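Local coordinates for protein arsenite methyltransferase (Chlamydomonas reinhardtii, PDB 5EVJ) that probably methylates trivalent arsenic, transferring methyl groups from S-adenosylmethionine to arsenic triglutathione to give mono-, di- and trimethylated products, at residues E69-C74 / G95-V100; G75-A80 / H196-Y201; T270-K275 / S331-H336; A291-T296 / F312-P317. The protein carries 15 engineered substitutions. One frame throughout, in Å; residues are numbered along the deposited sequence.

Overall arrangement
The chain first runs through 69-80, the end of helix 65-69 and the loop that follows, which supplies the leading half of two contacts. Contact 1 closes a short loop from 69-74 to the start of helix 96-104. Contact 2 carries the same loop on, from 75-80 to strand 193-202, and its segments alternate with those of contact 1. Arg96 NH1 joins the two at Gly75 O. Contact 3 opens later, on strand 266-274, the sheet neighbour of 193-202, and closes at 331-336. Contact 4 nests inside that loop and joins the end of strand 289-293 to the turn after strand 310-313. His336 touches Thr296 and Lys294, linking contact 3 to contact 4.

Contact 1: E69-C74 / G95-V100; sequences EKFWGC and GRDAYV. Engineered in segment 69-74: Trp72 (natural residue Tyr). Engineered in segment 95-100: Ala98 (natural residue Cys).
Phe71 packs its ring against Arg96 and Asp97 at the start of helix 96-104. Arg96 meets the ring by a CH-pi contact of its CB, with the guanidinium beside the rim. Arg96 CB sits over one face of the Phe71 ring, 3.7 Å from its centroid. CG of Phe71 lies anti to its backbone N (chi1 -170°), beside the carbonyl carbon, which puts it 3.5 Å from Arg96 CB. The Arg96 chain bends at chi2 and chi3. Phe71 CD2 lies over the centre of the guanidinium, 3.4 Å from Arg96 CZ. The two flat groups are not stacked in parallel, because their planes are 55° apart. Further along the ring, Phe71 CZ approaches Asp97 OD2 at 3.5 Å.

Gly95 is the N-cap residue of the helix. With Gly93 it belongs to a glycine-rich turn between strand 86-90 and this helix. This is consistent with the first strand-turn-helix unit of a Rossmann-like methyltransferase domain. Gly95 has a positive phi (117°), a conformation that suits glycine. Ala98, one turn into the helix, is an engineered residue.

The polar contacts run within the helix start and outward. Arg96 NH1 forms a salt bridge to Asp97 OD1 at 3.1 Å. OD1 lies near the guanidinium plane and is met on its syn side. The same NH1 also bonds to Gly75 O. Asp97 OD2 takes a hydrogen bond from Asn169 ND2. The acid is thus held at both oxygens. At the other end of 69-74, Cys74 forms a disulfide with Cys170.

Contact 2: G75-A80 / H196-Y201; sequences GNPIPA and HFSDVY
Gly75 opens the contact with its CA 4.1 Å from Ser198 OG. Its backbone angles suit glycine. The chain then runs roughly opposite in direction to strand residues 196-198.

Pro77 comes next and lies against the strand. Its CB is 4.0 Å from Ser198 OG and also packs on the backbone at Phe197 CA. Ser198 OG sits between its backbone N and carbonyl carbon (chi1 58°), which places it near both Pro77 CB and Gly75 CA. Pro77 O receives a weak, bent hydrogen bond from His196 ND1 at 3.5 Å.

Pro79 brings its ring over one face of the His196 imidazole. Pro79 CG stands 3.9 Å from the centroid of the His196 ring, 15° off its normal, in a CH-pi contact. CG stands above the ring plane, displaced toward the rim. CB of Pro79 lies near CD2 and NE2 of His196, and CD lies near ND1. Two prolines thus meet one histidine, Pro77 by its carbonyl and Pro79 by its ring.

The loop runs alongside strand 193-202 of the seven-stranded sheet, nearly antiparallel to it. Strand 163-169 pairs with that strand on one side and 266-274 on the other. Pro79 also touches Leu165 of 163-169, while Ile78 points away from 196-201 and packs on Val100 and Leu104 of helix 96-104.

Contact 3: T270-K275 / S331-H336; sequences TYRLFK and SYLAPH. Engineered in segment 331-336: Tyr332 (natural residue Trp).
Phe274 reaches from strand 266-274 into the turn at 331-334. Its CB starts toward the turn, and CG lies anti to the carbonyl carbon (chi1 -79°). Ring atom CD1 meets Ser331 CB. CE1 meets two residues, 4.0 Å from Ser331 CB and 4.1 Å from CE1 of Tyr332. The tip, CZ, touches Leu333 CD1 at 4.0 Å. Tyr332 is an engineered residue. Its side chain and that of Phe274 cross at about a right angle.

The turn is a type I beta turn from Ser331 to Ala334, just after helix 322-329. Ser331 OG accepts a hydrogen bond from Leu333 N at 2.9 Å, which makes an ST turn. Ser331 OG also bonds to Met327 O. The contact joins the loop after helix 322-329 to strand 266-274 of the large mixed sheet.

Beside Phe274, Arg272 sends its guanidinium toward the tyrosine. NH2 lies 3.4 Å from Tyr332 OH, which sits at the guanidinium edge. The guanidinium and the Tyr332 ring are turned 46° from each other. Glu194 serves both residues, with OE2 in a salt bridge to Arg272 NE and OE1 hydrogen-bonded to Tyr332 OH.

Contact 4: A291-T296 / F312-P317; sequences AVYKGT and FVTNKP
A type II beta turn from Val313 to Lys316 packs against the end of strand 289-293. Its Asn315 N makes a nearly straight hydrogen bond to Tyr293 O, at 2.8 Å and 179°. Thr314 CA adds a CA-H...O contact to the same oxygen. One water ties the two backbones together. It accepts from Tyr293 N and donates to Val313 O and Lys316 O.

Ala291, Val292, Phe312, Pro317 and the CB of Tyr293 make the apolar part. Ala291 CB meets Phe312 CE2 at 3.6 Å, and CB of Tyr293 meets CB of Phe312 at the same distance. Val292 splits its two methyls. CG1, anti to the backbone N (chi1 -172°), reaches Asn315 CA at 3.6 Å, while CG2 touches Pro317 CB at 3.9 Å. Thr314 OG1 lies 3.6 Å from Tyr293 CE2 and is hydrogen-bonded to Ser301 O. The Tyr293 ring has Gly295 N over the centre of one face, and its OH bonds to His300 O.

Strand 289-293 is the central strand of a small antiparallel sheet, between 318-320 and 337-340. The 310-313 strand pairs with 303-305. Phe312 also packs on helix 322-329, and its ring meets Phe337 edge-to-face.

Contact 1: E69-C74 / G95-V100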
loop_
_atom_site.group_PDB
_atom_site.type_symbol
_atom_site.label_atom_id
_atom_site.label_comp_id
_atom_site.label_asym_id
_atom_site.label_seq_id
_atom_site.Cartn_x
_atom_site.Cartn_y
_atom_site.Cartn_z
ATOM N N GLU A 69 10.922 5.043 17.719
ATOM C CA GLU A 69 11.313 6.449 17.882
ATOM C C GLU A 69 12.040 7.028 16.667
ATOM O O GLU A 69 11.956 8.224 16.404
ATOM C CB GLU A 69 12.182 6.628 19.104
ATOM C CG GLU A 69 11.394 6.842 20.382
ATOM C CD GLU A 69 12.305 6.876 21.594
ATOM O OE1 GLU A 69 13.426 6.307 21.534
ATOM O OE2 GLU A 69 11.894 7.474 22.605
ATOM N N LYS A 70 12.740 6.177 15.921
ATOM C CA LYS A 70 13.529 6.643 14.774
ATOM C C LYS A 70 12.813 6.515 13.415
ATOM O O LYS A 70 13.455 6.440 12.386
ATOM C CB LYS A 70 14.921 5.955 14.742
ATOM C CG LYS A 70 15.780 6.217 15.981
ATOM C CD LYS A 70 17.255 5.934 15.770
ATOM C CE LYS A 70 18.045 6.193 17.055
ATOM N NZ LYS A 70 19.434 5.664 16.972
ATOM N N PHE A 71 11.484 6.505 13.391
ATOM C CA PHE A 71 10.829 6.136 12.141
ATOM C C PHE A 71 10.270 7.264 11.258
ATOM O O PHE A 71 10.704 7.397 10.105
ATOM C CB PHE A 71 9.838 5.000 12.335
ATOM C CG PHE A 71 9.328 4.438 11.047
ATOM C CD1 PHE A 71 10.195 3.793 10.164
ATOM C CD2 PHE A 71 7.973 4.576 10.694
ATOM C CE1 PHE A 71 9.726 3.296 8.950
ATOM C CE2 PHE A 71 7.505 4.070 9.495
ATOM C CZ PHE A 71 8.382 3.417 8.632
ATOM N N TRP A 72 9.309 8.027 11.774
ATOM C CA TRP A 72 8.600 9.078 10.997
ATOM C C TRP A 72 7.830 8.589 9.729
ATOM O O TRP A 72 8.417 8.303 8.672
ATOM C CB TRP A 72 9.534 10.281 10.696
ATOM C CG TRP A 72 8.918 11.396 9.847
ATOM C CD1 TRP A 72 8.034 12.365 10.263
ATOM C CD2 TRP A 72 9.157 11.650 8.444
ATOM N NE1 TRP A 72 7.710 13.190 9.208
ATOM C CE2 TRP A 72 8.384 12.775 8.083
ATOM C CE3 TRP A 72 9.948 11.028 7.456
ATOM C CZ2 TRP A 72 8.381 13.296 6.774
ATOM C CZ3 TRP A 72 9.938 11.550 6.153
ATOM C CH2 TRP A 72 9.158 12.669 5.830
ATOM N N GLY A 73 6.507 8.519 9.846
ATOM C CA GLY A 73 5.674 8.236 8.703
ATOM C C GLY A 73 4.225 8.626 8.856
ATOM O O GLY A 73 3.701 8.783 9.969
ATOM N N CYS A 74 3.557 8.713 7.713
ATOM C CA CYS A 74 2.160 9.167 7.637
ATOM C C CYS A 74 1.160 8.028 7.640
ATOM O O CYS A 74 0.169 8.062 6.908
ATOM C CB CYS A 74 1.917 10.090 6.423
ATOM S SG CYS A 74 2.391 9.509 4.762
ATOM N N GLY A 95 12.800 0.565 10.697
ATOM C CA GLY A 95 12.194 -0.775 10.516
ATOM C C GLY A 95 10.804 -0.958 11.136
ATOM O O GLY A 95 10.245 -2.060 11.080
ATOM N N ARG A 96 10.232 0.108 11.707
ATOM C CA ARG A 96 8.909 0.043 12.357
ATOM C C ARG A 96 7.964 -0.833 11.486
ATOM O O ARG A 96 7.508 -1.882 11.926
ATOM C CB ARG A 96 8.357 1.498 12.570
ATOM C CG ARG A 96 7.262 1.769 13.640
ATOM C CD ARG A 96 5.929 2.232 13.066
ATOM N NE ARG A 96 5.658 3.669 13.192
ATOM C CZ ARG A 96 4.956 4.405 12.322
ATOM N NH1 ARG A 96 4.457 3.868 11.212
ATOM N NH2 ARG A 96 4.779 5.701 12.550
ATOM N N ASP A 97 7.738 -0.433 10.227
ATOM C CA ASP A 97 6.695 -1.085 9.394
ATOM C C ASP A 97 7.122 -2.521 9.033
ATOM O O ASP A 97 6.294 -3.421 8.966
ATOM C CB ASP A 97 6.289 -0.245 8.113
ATOM C CG ASP A 97 5.517 1.070 8.462
ATOM O OD1 ASP A 97 4.981 1.214 9.602
ATOM O OD2 ASP A 97 5.417 1.967 7.589
ATOM N N ALA A 98 8.411 -2.727 8.839
ATOM C CA ALA A 98 8.893 -4.082 8.526
ATOM C C ALA A 98 8.740 -4.991 9.744
ATOM O O ALA A 98 8.426 -6.188 9.606
ATOM C CB ALA A 98 10.326 -4.032 8.037
ATOM N N TYR A 99 8.893 -4.415 10.950
ATOM C CA TYR A 99 8.769 -5.225 12.166
ATOM C C TYR A 99 7.339 -5.615 12.353
ATOM O O TYR A 99 7.024 -6.754 12.639
ATOM C CB TYR A 99 9.255 -4.442 13.382
ATOM C CG TYR A 99 10.765 -4.556 13.624
ATOM C CD1 TYR A 99 11.676 -4.403 12.573
ATOM C CD2 TYR A 99 11.289 -4.810 14.902
ATOM C CE1 TYR A 99 13.058 -4.496 12.768
ATOM C CE2 TYR A 99 12.696 -4.877 15.106
ATOM C CZ TYR A 99 13.560 -4.754 14.033
ATOM O OH TYR A 99 14.930 -4.828 14.196
ATOM N N VAL A 100 6.432 -4.683 12.089
ATOM C CA VAL A 100 5.046 -4.996 12.187
ATOM C C VAL A 100 4.671 -6.047 11.164
ATOM O O VAL A 100 3.936 -6.990 11.459
ATOM C CB VAL A 100 4.200 -3.745 11.973
ATOM C CG1 VAL A 100 2.724 -4.140 11.878
ATOM C CG2 VAL A 100 4.502 -2.768 13.102
#

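Contact 2: G75-A80 / H196-Y201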
loop_
_atom_site.group_PDB
_atom_site.type_symbol
_atom_site.label_atom_id
_atom_site.label_comp_id
_atom_site.label_asym_id
_atom_site.label_seq_id
_atom_site.Cartn_x
_atom_site.Cartn_y
_atom_site.Cartn_z
ATOM N N GLY A 75 1.392 7.022 8.471
ATOM C CA GLY A 75 0.458 5.925 8.473
ATOM C C GLY A 75 0.962 4.604 8.970
ATOM O O GLY A 75 2.034 4.506 9.582
ATOM N N ASN A 76 0.144 3.586 8.716
ATOM C CA ASN A 76 0.403 2.232 9.153
ATOM C C ASN A 76 -0.107 1.327 8.054
ATOM O O ASN A 76 -1.070 0.581 8.278
ATOM C CB ASN A 76 -0.317 1.948 10.476
ATOM C CG ASN A 76 0.467 2.451 11.691
ATOM O OD1 ASN A 76 1.625 2.076 11.910
ATOM N ND2 ASN A 76 -0.167 3.283 12.493
ATOM N N PRO A 77 0.553 1.380 6.880
ATOM C CA PRO A 77 0.201 0.705 5.658
ATOM C C PRO A 77 0.513 -0.812 5.613
ATOM O O PRO A 77 0.951 -1.272 4.586
ATOM C CB PRO A 77 1.137 1.372 4.633
ATOM C CG PRO A 77 2.418 1.494 5.392
ATOM C CD PRO A 77 1.930 1.917 6.787
ATOM N N ILE A 78 0.270 -1.591 6.658
ATOM C CA ILE A 78 0.352 -3.068 6.505
ATOM C C ILE A 78 -1.073 -3.576 6.337
ATOM O O ILE A 78 -1.875 -3.314 7.192
ATOM C CB ILE A 78 0.993 -3.798 7.739
ATOM C CG1 ILE A 78 2.448 -3.339 7.995
ATOM C CG2 ILE A 78 0.978 -5.319 7.543
ATOM C CD1 ILE A 78 2.559 -2.067 8.841
ATOM N N PRO A 79 -1.384 -4.298 5.238
ATOM C CA PRO A 79 -2.744 -4.730 5.018
ATOM C C PRO A 79 -3.030 -5.931 5.858
ATOM O O PRO A 79 -2.097 -6.680 6.158
ATOM C CB PRO A 79 -2.778 -5.192 3.554
ATOM C CG PRO A 79 -1.402 -5.113 3.046
ATOM C CD PRO A 79 -0.519 -4.474 4.068
ATOM N N ALA A 80 -4.312 -6.133 6.189
ATOM C CA ALA A 80 -4.764 -7.373 6.838
ATOM C C ALA A 80 -4.665 -8.492 5.793
ATOM O O ALA A 80 -4.534 -8.246 4.610
ATOM C CB ALA A 80 -6.209 -7.203 7.321
ATOM N N HIS A 196 0.522 -1.595 -1.652
ATOM C CA HIS A 196 -0.352 -1.072 -0.648
ATOM C C HIS A 196 0.503 -0.065 0.145
ATOM O O HIS A 196 1.406 -0.450 0.877
ATOM C CB HIS A 196 -0.786 -2.177 0.254
ATOM C CG HIS A 196 -1.898 -1.836 1.179
ATOM N ND1 HIS A 196 -1.704 -1.125 2.354
ATOM C CD2 HIS A 196 -3.195 -2.222 1.191
ATOM C CE1 HIS A 196 -2.839 -1.045 3.018
ATOM N NE2 HIS A 196 -3.768 -1.652 2.309
ATOM N N PHE A 197 0.188 1.213 0.059
ATOM C CA PHE A 197 1.104 2.235 0.589
ATOM C C PHE A 197 0.393 3.556 0.909
ATOM O O PHE A 197 -0.696 3.835 0.373
ATOM C CB PHE A 197 2.236 2.428 -0.421
ATOM C CG PHE A 197 1.897 3.283 -1.577
ATOM C CD1 PHE A 197 1.040 2.848 -2.576
ATOM C CD2 PHE A 197 2.505 4.532 -1.697
ATOM C CE1 PHE A 197 0.755 3.651 -3.699
ATOM C CE2 PHE A 197 2.275 5.333 -2.779
ATOM C CZ PHE A 197 1.370 4.905 -3.780
ATOM N N SER A 198 0.961 4.321 1.821
ATOM C CA SER A 198 0.383 5.585 2.195
ATOM C C SER A 198 1.350 6.683 1.824
ATOM O O SER A 198 2.577 6.492 1.830
ATOM C CB SER A 198 0.044 5.626 3.702
ATOM O OG SER A 198 1.223 5.378 4.464
ATOM N N ASP A 199 0.797 7.817 1.437
ATOM C CA ASP A 199 1.640 8.932 1.087
ATOM C C ASP A 199 0.781 10.183 1.120
ATOM O O ASP A 199 -0.442 10.138 1.396
ATOM C CB ASP A 199 2.329 8.715 -0.275
ATOM C CG ASP A 199 3.732 9.394 -0.355
ATOM O OD1 ASP A 199 3.929 10.415 0.319
ATOM O OD2 ASP A 199 4.657 8.924 -1.085
ATOM N N VAL A 200 1.405 11.310 0.871
ATOM C CA VAL A 200 0.655 12.562 0.925
ATOM C C VAL A 200 0.332 13.068 -0.481
ATOM O O VAL A 200 1.174 13.072 -1.362
ATOM C CB VAL A 200 1.416 13.606 1.735
ATOM C CG1 VAL A 200 0.706 14.949 1.623
ATOM C CG2 VAL A 200 1.477 13.172 3.190
ATOM N N TYR A 201 -0.907 13.458 -0.696
ATOM C CA TYR A 201 -1.342 13.997 -2.011
ATOM C C TYR A 201 -2.034 15.339 -1.836
ATOM O O TYR A 201 -2.400 15.719 -0.685
ATOM C CB TYR A 201 -2.314 12.996 -2.689
ATOM C CG TYR A 201 -1.632 11.663 -2.886
ATOM C CD1 TYR A 201 -1.662 10.693 -1.871
ATOM C CD2 TYR A 201 -0.896 11.380 -4.052
ATOM C CE1 TYR A 201 -0.979 9.494 -2.003
ATOM C CE2 TYR A 201 -0.193 10.162 -4.184
ATOM C CZ TYR A 201 -0.262 9.242 -3.132
ATOM O OH TYR A 201 0.353 8.028 -3.229
#

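Contact 3: T270-K275 / S331-H336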
loop_
_atom_site.group_PDB
_atom_site.type_symbol
_atom_site.label_atom_id
_atom_site.label_comp_id
_atom_site.label_asym_id
_atom_site.label_seq_id
_atom_site.Cartn_x
_atom_site.Cartn_y
_atom_site.Cartn_z
ATOM N N THR A 270 -4.014 6.211 1.597
ATOM C CA THR A 270 -3.506 4.857 1.489
ATOM C C THR A 270 -4.180 4.324 0.251
ATOM O O THR A 270 -5.414 4.218 0.173
ATOM C CB THR A 270 -3.843 3.939 2.726
ATOM O OG1 THR A 270 -3.215 4.421 3.916
ATOM C CG2 THR A 270 -3.282 2.511 2.499
ATOM N N TYR A 271 -3.344 3.935 -0.683
ATOM C CA TYR A 271 -3.766 3.435 -1.971
ATOM C C TYR A 271 -3.533 1.951 -2.075
ATOM O O TYR A 271 -2.542 1.423 -1.502
ATOM C CB TYR A 271 -2.940 4.132 -3.119
ATOM C CG TYR A 271 -3.603 5.410 -3.591
ATOM C CD1 TYR A 271 -4.853 5.387 -4.215
ATOM C CD2 TYR A 271 -2.967 6.648 -3.419
ATOM C CE1 TYR A 271 -5.460 6.565 -4.673
ATOM C CE2 TYR A 271 -3.534 7.823 -3.858
ATOM C CZ TYR A 271 -4.805 7.790 -4.448
ATOM O OH TYR A 271 -5.363 8.981 -4.819
ATOM N N ARG A 272 -4.364 1.319 -2.902
ATOM C CA ARG A 272 -4.287 -0.072 -3.202
ATOM C C ARG A 272 -4.080 -0.275 -4.695
ATOM O O ARG A 272 -4.942 0.079 -5.510
ATOM C CB ARG A 272 -5.530 -0.787 -2.721
ATOM C CG ARG A 272 -5.773 -0.515 -1.233
ATOM C CD ARG A 272 -6.776 -1.556 -0.710
ATOM N NE ARG A 272 -6.178 -2.881 -0.487
ATOM C CZ ARG A 272 -6.635 -3.815 0.362
ATOM N NH1 ARG A 272 -7.744 -3.622 1.055
ATOM N NH2 ARG A 272 -5.953 -4.978 0.542
ATOM N N LEU A 273 -2.941 -0.886 -5.046
ATOM C CA LEU A 273 -2.550 -1.036 -6.420
ATOM C C LEU A 273 -2.360 -2.530 -6.700
ATOM O O LEU A 273 -1.253 -3.104 -6.474
ATOM C CB LEU A 273 -1.288 -0.268 -6.652
ATOM C CG LEU A 273 -1.296 1.193 -7.118
ATOM C CD1 LEU A 273 -2.439 2.035 -6.567
ATOM C CD2 LEU A 273 0.063 1.837 -6.831
ATOM N N PHE A 274 -3.415 -3.150 -7.219
ATOM C CA PHE A 274 -3.397 -4.560 -7.428
ATOM C C PHE A 274 -2.866 -4.853 -8.741
ATOM O O PHE A 274 -3.145 -4.085 -9.717
ATOM C CB PHE A 274 -4.800 -5.143 -7.373
ATOM C CG PHE A 274 -5.295 -5.307 -5.986
ATOM C CD1 PHE A 274 -5.061 -6.512 -5.279
ATOM C CD2 PHE A 274 -5.959 -4.260 -5.345
ATOM C CE1 PHE A 274 -5.510 -6.666 -3.971
ATOM C CE2 PHE A 274 -6.426 -4.420 -4.056
ATOM C CZ PHE A 274 -6.222 -5.623 -3.334
ATOM N N LYS A 275 -2.202 -6.024 -8.801
ATOM C CA LYS A 275 -1.676 -6.507 -10.052
ATOM C C LYS A 275 -2.386 -7.798 -10.469
ATOM O O LYS A 275 -2.200 -8.819 -9.885
ATOM C CB LYS A 275 -0.145 -6.673 -9.942
ATOM C CG LYS A 275 0.439 -7.431 -11.115
ATOM C CD LYS A 275 1.964 -7.357 -11.193
ATOM C CE LYS A 275 2.592 -8.329 -12.269
ATOM N NZ LYS A 275 4.138 -8.227 -12.223
ATOM N N SER A 331 -6.726 -12.340 -6.412
ATOM C CA SER A 331 -5.544 -11.894 -5.735
ATOM C C SER A 331 -5.194 -12.804 -4.551
ATOM O O SER A 331 -5.744 -13.900 -4.376
ATOM C CB SER A 331 -5.820 -10.519 -5.164
ATOM O OG SER A 331 -6.742 -10.613 -4.025
ATOM N N TYR A 332 -4.316 -12.300 -3.698
ATOM C CA TYR A 332 -3.881 -13.045 -2.518
ATOM C C TYR A 332 -4.997 -13.112 -1.520
ATOM O O TYR A 332 -4.909 -13.871 -0.558
ATOM C CB TYR A 332 -2.679 -12.382 -1.854
ATOM C CG TYR A 332 -2.947 -11.028 -1.238
ATOM C CD1 TYR A 332 -2.839 -9.839 -1.998
ATOM C CD2 TYR A 332 -3.235 -10.906 0.132
ATOM C CE1 TYR A 332 -3.019 -8.592 -1.418
ATOM C CE2 TYR A 332 -3.426 -9.700 0.683
ATOM C CZ TYR A 332 -3.338 -8.535 -0.097
ATOM O OH TYR A 332 -3.534 -7.319 0.536
ATOM N N LEU A 333 -6.044 -12.314 -1.732
ATOM C CA LEU A 333 -7.139 -12.249 -0.765
ATOM C C LEU A 333 -8.131 -13.336 -1.112
ATOM O O LEU A 333 -9.043 -13.553 -0.354
ATOM C CB LEU A 333 -7.880 -10.923 -0.850
ATOM C CG LEU A 333 -7.209 -9.635 -0.439
ATOM C CD1 LEU A 333 -7.970 -8.397 -0.958
ATOM C CD2 LEU A 333 -7.000 -9.608 1.098
ATOM N N ALA A 334 -7.977 -13.995 -2.254
ATOM C CA ALA A 334 -9.009 -14.849 -2.781
ATOM C C ALA A 334 -9.521 -16.022 -1.917
ATOM O O ALA A 334 -10.727 -16.433 -2.098
ATOM C CB ALA A 334 -8.622 -15.406 -4.120
ATOM N N PRO A 335 -8.628 -16.644 -1.120
ATOM C CA PRO A 335 -9.113 -17.763 -0.293
ATOM C C PRO A 335 -10.292 -17.316 0.642
ATOM O O PRO A 335 -11.031 -18.158 1.139
ATOM C CB PRO A 335 -7.899 -18.124 0.586
ATOM C CG PRO A 335 -6.706 -17.653 -0.232
ATOM C CD PRO A 335 -7.184 -16.375 -0.882
ATOM N N HIS A 336 -10.401 -16.018 0.925
ATOM C CA HIS A 336 -11.461 -15.529 1.801
ATOM C C HIS A 336 -12.745 -15.084 1.092
ATOM O O HIS A 336 -13.653 -14.527 1.768
ATOM C CB HIS A 336 -10.943 -14.379 2.631
ATOM C CG HIS A 336 -9.621 -14.660 3.266
ATOM N ND1 HIS A 336 -9.488 -15.497 4.346
ATOM C CD2 HIS A 336 -8.358 -14.252 2.945
ATOM C CE1 HIS A 336 -8.207 -15.603 4.675
ATOM N NE2 HIS A 336 -7.508 -14.831 3.860
#

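Contact 4: A291-T296 / F312-P317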
loop_
_atom_site.group_PDB
_atom_site.type_symbol
_atom_site.label_atom_id
_atom_site.label_comp_id
_atom_site.label_asym_id
_atom_site.label_seq_id
_atom_site.Cartn_x
_atom_site.Cartn_y
_atom_site.Cartn_z
ATOM N N ALA A 291 -19.680 -11.328 -5.374
ATOM C CA ALA A 291 -18.650 -11.616 -4.364
ATOM C C ALA A 291 -19.232 -11.858 -2.945
ATOM O O ALA A 291 -20.215 -11.186 -2.507
ATOM C CB ALA A 291 -17.608 -10.480 -4.295
ATOM N N VAL A 292 -18.660 -12.834 -2.235
ATOM C CA VAL A 292 -19.127 -13.096 -0.910
ATOM C C VAL A 292 -17.860 -13.202 -0.144
ATOM O O VAL A 292 -16.962 -14.052 -0.474
ATOM C CB VAL A 292 -19.936 -14.442 -0.800
ATOM C CG1 VAL A 292 -20.598 -14.620 0.579
ATOM C CG2 VAL A 292 -20.973 -14.548 -1.900
ATOM N N TYR A 293 -17.751 -12.303 0.828
ATOM C CA TYR A 293 -16.716 -12.404 1.777
ATOM C C TYR A 293 -17.056 -13.401 2.834
ATOM O O TYR A 293 -18.127 -13.342 3.422
ATOM C CB TYR A 293 -16.481 -11.084 2.344
ATOM C CG TYR A 293 -15.516 -11.159 3.478
ATOM C CD1 TYR A 293 -14.199 -11.605 3.260
ATOM C CD2 TYR A 293 -15.899 -10.713 4.774
ATOM C CE1 TYR A 293 -13.282 -11.649 4.311
ATOM C CE2 TYR A 293 -14.970 -10.747 5.830
ATOM C CZ TYR A 293 -13.658 -11.217 5.603
ATOM O OH TYR A 293 -12.717 -11.268 6.632
ATOM N N LYS A 294 -16.157 -14.361 3.044
ATOM C CA LYS A 294 -16.419 -15.524 3.898
ATOM C C LYS A 294 -16.092 -15.292 5.387
ATOM O O LYS A 294 -16.322 -16.166 6.216
ATOM C CB LYS A 294 -15.701 -16.830 3.367
ATOM C CG LYS A 294 -16.333 -17.421 2.127
ATOM C CD LYS A 294 -15.662 -18.745 1.714
ATOM C CE LYS A 294 -14.370 -18.424 0.983
ATOM N NZ LYS A 294 -13.921 -19.516 0.078
ATOM N N GLY A 295 -15.571 -14.140 5.740
ATOM C CA GLY A 295 -15.410 -13.816 7.157
ATOM C C GLY A 295 -14.122 -14.261 7.831
ATOM O O GLY A 295 -13.966 -14.074 9.057
ATOM N N THR A 296 -13.180 -14.766 7.018
ATOM C CA THR A 296 -12.077 -15.547 7.494
ATOM C C THR A 296 -10.805 -14.723 7.619
ATOM O O THR A 296 -9.741 -15.251 7.909
ATOM C CB THR A 296 -11.845 -16.787 6.628
ATOM O OG1 THR A 296 -11.802 -16.421 5.237
ATOM C CG2 THR A 296 -13.001 -17.912 6.863
ATOM N N PHE A 312 -17.629 -5.323 2.438
ATOM C CA PHE A 312 -18.233 -6.618 2.296
ATOM C C PHE A 312 -18.571 -7.110 3.658
ATOM O O PHE A 312 -17.678 -7.201 4.578
ATOM C CB PHE A 312 -17.247 -7.653 1.731
ATOM C CG PHE A 312 -16.891 -7.398 0.312
ATOM C CD1 PHE A 312 -15.868 -6.476 -0.009
ATOM C CD2 PHE A 312 -17.652 -7.987 -0.708
ATOM C CE1 PHE A 312 -15.602 -6.186 -1.323
ATOM C CE2 PHE A 312 -17.389 -7.667 -2.040
ATOM C CZ PHE A 312 -16.354 -6.777 -2.336
ATOM N N VAL A 313 -19.843 -7.476 3.795
ATOM C CA VAL A 313 -20.284 -7.998 5.049
ATOM C C VAL A 313 -20.208 -9.505 4.925
ATOM O O VAL A 313 -20.605 -10.130 3.888
ATOM C CB VAL A 313 -21.678 -7.456 5.389
ATOM C CG1 VAL A 313 -22.208 -8.061 6.701
ATOM C CG2 VAL A 313 -21.632 -5.913 5.508
ATOM N N THR A 314 -19.700 -10.122 5.977
ATOM C CA THR A 314 -19.608 -11.616 6.001
ATOM C C THR A 314 -20.859 -12.352 5.522
ATOM O O THR A 314 -21.925 -12.123 6.017
ATOM C CB THR A 314 -19.234 -12.032 7.410
ATOM O OG1 THR A 314 -18.003 -11.366 7.718
ATOM C CG2 THR A 314 -19.149 -13.585 7.567
ATOM N N ASN A 315 -20.704 -13.192 4.502
ATOM C CA ASN A 315 -21.709 -14.007 3.909
ATOM C C ASN A 315 -22.838 -13.293 3.209
ATOM O O ASN A 315 -23.818 -13.966 2.824
ATOM C CB ASN A 315 -22.165 -15.071 4.890
ATOM C CG ASN A 315 -21.081 -16.156 5.096
ATOM O OD1 ASN A 315 -20.797 -16.573 6.210
ATOM N ND2 ASN A 315 -20.476 -16.605 4.000
ATOM N N LYS A 316 -22.698 -11.961 3.025
ATOM C CA LYS A 316 -23.699 -11.215 2.300
ATOM C C LYS A 316 -23.265 -11.000 0.825
ATOM O O LYS A 316 -22.400 -10.216 0.527
ATOM C CB LYS A 316 -23.961 -9.847 2.938
ATOM C CG LYS A 316 -24.471 -9.846 4.413
ATOM C CD LYS A 316 -25.573 -10.850 4.695
ATOM C CE LYS A 316 -26.785 -10.633 3.788
ATOM N NZ LYS A 316 -27.499 -9.337 4.075
ATOM N N PRO A 317 -23.886 -11.688 -0.093
ATOM C CA PRO A 317 -23.435 -11.462 -1.453
ATOM C C PRO A 317 -23.612 -10.032 -1.990
ATOM O O PRO A 317 -24.566 -9.331 -1.643
ATOM C CB PRO A 317 -24.249 -12.493 -2.254
ATOM C CG PRO A 317 -25.535 -12.541 -1.434
ATOM C CD PRO A 317 -25.012 -12.646 -0.015
HETATM O O HOH W 1 -19.660 -10.241 1.227
#